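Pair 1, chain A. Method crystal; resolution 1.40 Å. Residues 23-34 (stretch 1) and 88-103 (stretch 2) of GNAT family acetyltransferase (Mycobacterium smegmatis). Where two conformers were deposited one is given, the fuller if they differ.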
# COMPACT_ATOMS: atom_id res chain seq x y z
N PRO A 23 4.98 -14.51 7.34
CA PRO A 23 4.26 -14.91 8.56
C PRO A 23 3.59 -13.76 9.33
O PRO A 23 2.49 -13.94 9.85
CB PRO A 23 5.35 -15.56 9.40
CG PRO A 23 6.21 -16.22 8.38
CD PRO A 23 6.24 -15.27 7.20
N ALA A 24 4.21 -12.59 9.37
CA ALA A 24 3.64 -11.48 10.13
C ALA A 24 2.39 -10.86 9.50
O ALA A 24 1.57 -10.25 10.19
CB ALA A 24 4.71 -10.39 10.34
N GLY A 25 2.25 -11.02 8.18
CA GLY A 25 1.14 -10.42 7.46
C GLY A 25 1.59 -9.93 6.10
O GLY A 25 2.53 -10.45 5.51
N VAL A 26 0.89 -8.92 5.59
CA VAL A 26 1.28 -8.32 4.33
C VAL A 26 2.30 -7.22 4.60
O VAL A 26 2.03 -6.28 5.36
CB VAL A 26 0.07 -7.74 3.56
CG1 VAL A 26 0.51 -7.10 2.25
CG2 VAL A 26 -0.96 -8.86 3.29
N VAL A 27 3.49 -7.34 4.01
CA VAL A 27 4.53 -6.33 4.20
C VAL A 27 4.92 -5.69 2.88
O VAL A 27 4.91 -6.33 1.84
CB VAL A 27 5.79 -6.91 4.87
CG1 VAL A 27 5.48 -7.39 6.28
CG2 VAL A 27 6.39 -8.02 4.01
N GLY A 28 5.24 -4.40 2.92
CA GLY A 28 5.66 -3.69 1.72
C GLY A 28 6.48 -2.48 2.12
O GLY A 28 6.50 -2.10 3.30
N LEU A 29 7.18 -1.91 1.14
CA LEU A 29 7.91 -0.64 1.30
C LEU A 29 7.29 0.43 0.44
O LEU A 29 6.95 0.18 -0.71
CB LEU A 29 9.38 -0.79 0.90
CG LEU A 29 10.22 -1.88 1.58
CD1 LEU A 29 11.67 -1.81 1.12
CD2 LEU A 29 10.13 -1.74 3.10
N ARG A 30 7.16 1.64 0.98
CA ARG A 30 6.73 2.76 0.14
C ARG A 30 7.37 4.05 0.67
O ARG A 30 7.88 4.07 1.79
CB ARG A 30 5.19 2.85 0.08
CG ARG A 30 4.47 2.84 1.42
CD ARG A 30 4.46 4.22 2.04
NE ARG A 30 3.74 4.22 3.31
CZ ARG A 30 3.81 5.20 4.21
NH1 ARG A 30 4.58 6.26 3.96
NH2 ARG A 30 3.12 5.13 5.34
N PRO A 31 7.38 5.12 -0.14
CA PRO A 31 8.08 6.34 0.29
C PRO A 31 7.55 6.98 1.57
O PRO A 31 6.35 7.00 1.80
CB PRO A 31 7.88 7.30 -0.89
CG PRO A 31 7.74 6.38 -2.08
CD PRO A 31 6.94 5.21 -1.55
N VAL A 32 8.44 7.53 2.39
CA VAL A 32 8.02 8.41 3.48
C VAL A 32 7.14 9.54 2.94
O VAL A 32 7.33 10.00 1.81
CB VAL A 32 9.22 9.04 4.24
CG1 VAL A 32 10.02 8.00 5.02
CG2 VAL A 32 10.13 9.82 3.29
N ARG A 33 6.20 9.98 3.76
CA ARG A 33 5.36 11.10 3.36
C ARG A 33 4.95 11.90 4.58
O ARG A 33 5.05 11.43 5.73
CB ARG A 33 4.13 10.62 2.57
CG ARG A 33 3.20 9.74 3.38
CD ARG A 33 2.12 9.14 2.47
NE ARG A 33 1.40 8.10 3.20
CZ ARG A 33 1.13 6.88 2.75
NH1 ARG A 33 1.50 6.48 1.54
NH2 ARG A 33 0.49 6.05 3.54
N MET A 34 4.48 13.13 4.35
CA MET A 34 4.16 14.02 5.46
C MET A 34 3.10 13.48 6.41
O MET A 34 3.18 13.70 7.62
CB MET A 34 3.71 15.40 4.93
CG MET A 34 4.79 16.14 4.17
SD MET A 34 6.17 16.56 5.25
CE MET A 34 7.36 17.14 4.07
N LEU A 88 17.18 6.60 -0.50
CA LEU A 88 15.82 6.12 -0.77
C LEU A 88 15.17 5.84 0.58
O LEU A 88 15.41 4.80 1.21
CB LEU A 88 15.79 4.86 -1.65
CG LEU A 88 16.25 5.01 -3.11
CD1 LEU A 88 17.77 4.93 -3.26
CD2 LEU A 88 15.58 3.95 -3.97
N PRO A 89 14.35 6.78 1.05
CA PRO A 89 13.74 6.67 2.38
C PRO A 89 12.36 6.02 2.34
O PRO A 89 11.37 6.66 1.98
CB PRO A 89 13.66 8.13 2.84
CG PRO A 89 13.47 8.91 1.55
CD PRO A 89 14.27 8.15 0.50
N PHE A 90 12.30 4.74 2.71
CA PHE A 90 11.04 4.01 2.73
C PHE A 90 10.45 3.86 4.12
O PHE A 90 11.16 3.88 5.14
CB PHE A 90 11.20 2.60 2.15
CG PHE A 90 11.59 2.56 0.70
CD1 PHE A 90 10.63 2.72 -0.29
CD2 PHE A 90 12.91 2.29 0.32
CE1 PHE A 90 10.98 2.64 -1.64
CE2 PHE A 90 13.27 2.22 -1.02
CZ PHE A 90 12.30 2.40 -2.00
N VAL A 91 9.14 3.65 4.13
CA VAL A 91 8.40 3.21 5.30
C VAL A 91 8.12 1.73 5.14
O VAL A 91 7.81 1.26 4.03
CB VAL A 91 7.08 4.00 5.45
CG1 VAL A 91 6.12 3.32 6.44
CG2 VAL A 91 7.39 5.44 5.86
N ILE A 92 8.25 0.98 6.23
CA ILE A 92 7.83 -0.41 6.27
C ILE A 92 6.37 -0.46 6.68
O ILE A 92 6.00 0.06 7.74
CB ILE A 92 8.66 -1.25 7.26
CG1 ILE A 92 10.16 -1.10 7.00
CG2 ILE A 92 8.21 -2.73 7.22
CD1 ILE A 92 11.03 -1.66 8.12
N GLU A 93 5.54 -1.05 5.82
CA GLU A 93 4.12 -1.25 6.13
C GLU A 93 3.84 -2.69 6.51
O GLU A 93 4.35 -3.62 5.87
CB GLU A 93 3.23 -0.88 4.94
CG GLU A 93 3.19 0.61 4.64
CD GLU A 93 2.14 0.98 3.61
OE1 GLU A 93 1.61 0.07 2.93
OE2 GLU A 93 1.85 2.18 3.48
N LEU A 94 3.03 -2.87 7.55
CA LEU A 94 2.42 -4.15 7.86
C LEU A 94 0.91 -3.96 7.73
O LEU A 94 0.33 -3.15 8.45
CB LEU A 94 2.78 -4.62 9.26
CG LEU A 94 2.08 -5.90 9.70
CD1 LEU A 94 2.59 -7.10 8.91
CD2 LEU A 94 2.26 -6.10 11.20
N ASP A 95 0.31 -4.70 6.80
CA ASP A 95 -1.13 -4.58 6.53
C ASP A 95 -1.52 -3.10 6.36
O ASP A 95 -2.53 -2.61 6.87
CB ASP A 95 -1.95 -5.26 7.64
CG ASP A 95 -1.60 -6.74 7.79
OD1 ASP A 95 -1.33 -7.39 6.76
OD2 ASP A 95 -1.58 -7.23 8.94
N GLY A 96 -0.67 -2.39 5.62
CA GLY A 96 -0.91 -1.00 5.27
C GLY A 96 -0.51 0.03 6.32
O GLY A 96 -0.58 1.23 6.04
N GLU A 97 -0.10 -0.42 7.51
CA GLU A 97 0.22 0.49 8.60
C GLU A 97 1.71 0.73 8.73
O GLU A 97 2.50 -0.20 8.65
CB GLU A 97 -0.32 -0.05 9.93
CG GLU A 97 -1.83 -0.15 9.99
CD GLU A 97 -2.34 -0.59 11.35
OE1 GLU A 97 -1.57 -1.19 12.13
OE2 GLU A 97 -3.53 -0.31 11.65
N PHE A 98 2.09 1.99 8.94
CA PHE A 98 3.46 2.35 9.29
C PHE A 98 3.92 1.55 10.50
O PHE A 98 3.32 1.67 11.57
CB PHE A 98 3.50 3.85 9.60
CG PHE A 98 4.88 4.42 9.92
CD1 PHE A 98 5.44 5.38 9.10
CD2 PHE A 98 5.57 4.07 11.08
CE1 PHE A 98 6.69 5.95 9.39
CE2 PHE A 98 6.81 4.64 11.37
CZ PHE A 98 7.37 5.57 10.52
N VAL A 99 4.97 0.74 10.35
CA VAL A 99 5.53 0.02 11.51
C VAL A 99 7.04 0.18 11.61
O VAL A 99 7.67 -0.46 12.44
CB VAL A 99 5.18 -1.50 11.49
CG1 VAL A 99 3.66 -1.72 11.62
CG2 VAL A 99 5.76 -2.18 10.26
N GLY A 100 7.62 1.05 10.78
CA GLY A 100 9.04 1.32 10.87
C GLY A 100 9.54 1.92 9.58
O GLY A 100 8.74 2.33 8.72
N GLN A 101 10.86 1.96 9.43
CA GLN A 101 11.49 2.54 8.24
C GLN A 101 12.58 1.64 7.72
O GLN A 101 13.21 0.89 8.47
CB GLN A 101 12.08 3.92 8.55
CG GLN A 101 11.04 5.02 8.67
CD GLN A 101 11.64 6.30 9.20
OE1 GLN A 101 11.63 6.55 10.41
NE2 GLN A 101 12.22 7.10 8.30
N LEU A 102 12.80 1.75 6.41
CA LEU A 102 13.87 1.08 5.69
C LEU A 102 14.52 2.17 4.84
O LEU A 102 13.89 2.69 3.91
CB LEU A 102 13.32 -0.07 4.83
CG LEU A 102 14.24 -1.05 4.10
CD1 LEU A 102 15.00 -0.37 2.95
CD2 LEU A 102 15.19 -1.74 5.07
N THR A 103 15.75 2.54 5.17
CA THR A 103 16.40 3.66 4.51
C THR A 103 17.67 3.22 3.79
O THR A 103 18.54 2.57 4.38
CB THR A 103 16.76 4.75 5.54
OG1 THR A 103 15.59 5.11 6.27
CG2 THR A 103 17.32 6.00 4.84
O HOH W 1 1.38 -3.71 4.11
O HOH W 2 0.58 3.78 5.62
O HOH W 3 0.50 3.65 1.75

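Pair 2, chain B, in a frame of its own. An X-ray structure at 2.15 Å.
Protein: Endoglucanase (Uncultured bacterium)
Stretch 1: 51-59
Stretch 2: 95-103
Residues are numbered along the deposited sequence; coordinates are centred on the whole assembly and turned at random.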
# COMPACT_ATOMS: atom_id res chain seq x y z
N PRO B 51 9.88 30.86 -16.03
CA PRO B 51 11.07 30.12 -15.65
C PRO B 51 11.51 29.20 -16.76
O PRO B 51 10.66 28.62 -17.43
CB PRO B 51 10.59 29.29 -14.46
CG PRO B 51 9.41 30.03 -13.94
CD PRO B 51 8.75 30.60 -15.14
N THR B 52 12.81 29.09 -16.99
CA THR B 52 13.31 28.09 -17.94
C THR B 52 13.94 26.89 -17.23
O THR B 52 14.79 27.04 -16.36
CB THR B 52 14.32 28.70 -18.93
OG1 THR B 52 13.64 29.64 -19.77
CG2 THR B 52 14.94 27.63 -19.80
N LEU B 53 13.52 25.70 -17.64
CA LEU B 53 14.12 24.47 -17.11
C LEU B 53 15.06 23.81 -18.11
O LEU B 53 14.72 23.66 -19.29
CB LEU B 53 13.04 23.48 -16.70
CG LEU B 53 13.49 22.11 -16.15
CD1 LEU B 53 13.99 22.23 -14.70
CD2 LEU B 53 12.30 21.16 -16.19
N GLN B 54 16.20 23.37 -17.62
CA GLN B 54 17.02 22.45 -18.37
C GLN B 54 17.07 21.10 -17.67
O GLN B 54 16.97 21.03 -16.44
CB GLN B 54 18.43 23.01 -18.54
CG GLN B 54 18.47 24.43 -19.04
CD GLN B 54 19.87 25.00 -18.98
OE1 GLN B 54 20.55 24.89 -17.96
NE2 GLN B 54 20.33 25.59 -20.08
N ILE B 55 17.17 20.03 -18.45
CA ILE B 55 17.63 18.75 -17.95
C ILE B 55 19.05 18.55 -18.43
O ILE B 55 19.35 18.79 -19.60
CB ILE B 55 16.80 17.58 -18.47
CG1 ILE B 55 15.30 17.75 -18.21
CG2 ILE B 55 17.44 16.23 -18.05
CD1 ILE B 55 14.91 18.16 -16.79
N VAL B 56 19.89 18.02 -17.57
CA VAL B 56 21.33 18.07 -17.76
C VAL B 56 21.93 16.69 -17.42
O VAL B 56 21.58 16.10 -16.41
CB VAL B 56 21.93 19.13 -16.83
CG1 VAL B 56 23.40 19.01 -16.78
CG2 VAL B 56 21.52 20.53 -17.29
N ARG B 57 22.79 16.16 -18.28
CA ARG B 57 23.51 14.92 -17.93
C ARG B 57 24.21 15.07 -16.58
O ARG B 57 24.82 16.11 -16.29
CB ARG B 57 24.51 14.52 -19.02
CG ARG B 57 23.87 13.92 -20.28
CD ARG B 57 24.51 12.58 -20.66
NE ARG B 57 25.92 12.74 -21.01
CZ ARG B 57 26.35 13.13 -22.21
NH1 ARG B 57 25.49 13.39 -23.18
NH2 ARG B 57 27.65 13.27 -22.43
N ALA B 58 24.07 14.06 -15.73
CA ALA B 58 24.72 14.07 -14.42
C ALA B 58 26.24 14.21 -14.56
O ALA B 58 26.85 14.99 -13.85
CB ALA B 58 24.37 12.82 -13.62
N ASP B 59 26.82 13.43 -15.48
CA ASP B 59 28.27 13.41 -15.68
C ASP B 59 28.87 14.74 -16.21
O ASP B 59 29.77 15.30 -15.57
CB ASP B 59 28.68 12.23 -16.57
CG ASP B 59 27.93 12.19 -17.89
OD1 ASP B 59 27.39 13.24 -18.31
OD2 ASP B 59 27.87 11.11 -18.51
N GLY B 95 19.72 7.09 -18.95
CA GLY B 95 20.90 7.60 -18.27
C GLY B 95 20.59 8.31 -16.96
O GLY B 95 19.48 8.18 -16.41
N ARG B 96 21.52 9.13 -16.52
CA ARG B 96 21.35 9.83 -15.25
C ARG B 96 21.41 11.32 -15.45
O ARG B 96 22.28 11.82 -16.16
CB ARG B 96 22.45 9.40 -14.30
CG ARG B 96 22.07 9.56 -12.87
CD ARG B 96 22.65 8.44 -12.00
NE ARG B 96 22.16 8.62 -10.64
CZ ARG B 96 20.98 8.19 -10.21
NH1 ARG B 96 20.23 7.43 -10.99
NH2 ARG B 96 20.58 8.49 -8.98
N TYR B 97 20.56 12.05 -14.74
CA TYR B 97 20.29 13.44 -15.06
C TYR B 97 20.04 14.32 -13.83
O TYR B 97 19.75 13.83 -12.73
CB TYR B 97 19.09 13.56 -16.02
CG TYR B 97 19.25 12.79 -17.32
CD1 TYR B 97 19.80 13.38 -18.46
CD2 TYR B 97 18.77 11.50 -17.44
CE1 TYR B 97 19.90 12.69 -19.65
CE2 TYR B 97 18.87 10.79 -18.61
CZ TYR B 97 19.42 11.40 -19.73
OH TYR B 97 19.49 10.68 -20.90
N VAL B 98 20.03 15.63 -14.06
CA VAL B 98 19.60 16.61 -13.08
C VAL B 98 18.69 17.63 -13.75
O VAL B 98 18.87 17.98 -14.91
CB VAL B 98 20.81 17.31 -12.47
CG1 VAL B 98 20.41 18.60 -11.81
CG2 VAL B 98 21.51 16.37 -11.47
N ALA B 99 17.67 18.08 -13.02
CA ALA B 99 16.83 19.18 -13.48
C ALA B 99 17.30 20.48 -12.86
O ALA B 99 17.57 20.56 -11.64
CB ALA B 99 15.35 18.92 -13.14
N GLN B 100 17.37 21.52 -13.69
CA GLN B 100 18.10 22.75 -13.36
C GLN B 100 17.28 23.91 -13.86
O GLN B 100 17.10 24.06 -15.06
CB GLN B 100 19.45 22.74 -14.08
CG GLN B 100 20.28 24.01 -13.90
CD GLN B 100 20.80 24.16 -12.48
OE1 GLN B 100 20.46 25.11 -11.77
NE2 GLN B 100 21.61 23.20 -12.05
N VAL B 101 16.75 24.72 -12.96
CA VAL B 101 16.07 25.94 -13.41
C VAL B 101 17.11 27.05 -13.61
O VAL B 101 18.00 27.22 -12.77
CB VAL B 101 14.98 26.37 -12.43
CG1 VAL B 101 14.49 27.81 -12.72
CG2 VAL B 101 13.82 25.40 -12.50
N VAL B 102 17.08 27.70 -14.78
CA VAL B 102 18.10 28.70 -15.13
C VAL B 102 18.01 29.85 -14.14
O VAL B 102 16.93 30.40 -13.91
CB VAL B 102 17.95 29.22 -16.61
CG1 VAL B 102 18.96 30.35 -16.91
CG2 VAL B 102 18.15 28.07 -17.62
N GLY B 103 19.13 30.14 -13.47
CA GLY B 103 19.14 31.14 -12.38
C GLY B 103 18.45 30.70 -11.10
O GLY B 103 18.07 31.52 -10.28
O HOH W 4 14.36 30.57 -15.40

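The two pairs differ most sharply on the sheet face that carries Arg A30 and Glu A93 in pair 1 and Val B56 and Gln B100 in pair 2. In pair 1 this face holds a salt bridge: Arg A30 NE donates to Glu A93 OE2 at 2.8 Å, running diagonally from one hydrogen-bonded pair to the next. In pair 2 the matching positions are Val B56 and Gln B100, and the diagonal is only a loose contact, with Val B56 CG2 4.4 Å from Gln B100 CB.

The frame beneath is common to both. Fourteen central residues superpose with an RMSD of 0.6 Å, and in each pair two antiparallel strands alternate hydrogen-bonded and non-hydrogen-bonded pairs in the same register. Gly A28 with Glu A93 matches Gln B54 with Gln B100, and Arg A30 with Val A91 matches Val B56 with Val B98. Each of these pairs closes a two-bond ring; the bonds from Glu A93 N to Gly A28 O and from Gln B100 N to Gln B54 O, for example, measure 2.9 and 2.8 Å. The ladder also ends alike, with Val A32 N donating to Pro A89 O at 3.1 Å and Ala B58 N to Arg B96 O at 2.9 Å. A proline and an arginine can share this last position because the bond uses only the carbonyl.

At the other end the solutions part. Asp A95 N donates to Val A26 O (2.7 Å), as Val B102 N does to Thr B52 O (2.9 Å). The return bond in pair 1 comes from a side chain, Val A26 N donating to Asp A95 OD1 at 2.9 Å. Val B102 has no such acceptor, and a water takes the role: it accepts from Thr B52 N at 2.7 Å and donates to Val B102 O at 3.0 Å. The valine instead makes a side-chain contact, its CG2 lying 3.9 Å from Thr B52 CG2.

The charged face of pair 1 is further tied by water. Water 2 accepts from Arg A30 NH2 at 2.9 Å, while water 3 accepts from Arg A33 NH2 at 3.0 Å and donates to Glu A93 OE2 at 2.6 Å. The Arg A30 guanidinium also lies with one face over Val A91 CG2, so the aliphatic neighbour packs against the charged group. Gly A28 leaves its place on this face empty, whereas Gln B54 fills it and brings its CD to 3.8 Å from Val B102 CG2.

The opposite face is apolar in both pairs, but bulk is distributed differently. Leu A29 CD2 reaches Ile A92 CG1 at 4.0 Å; at the matching positions Ile B55 CD1 reaches Ala B99 CB at 3.8 Å. Leu B53, in rotamer t, sends CD1 to within 3.9 Å of both Ala B99 CB and Val B101 CG2, whereas the shorter Val A27 meets the longer Leu A94, CG1 to CD1, at 3.9 Å.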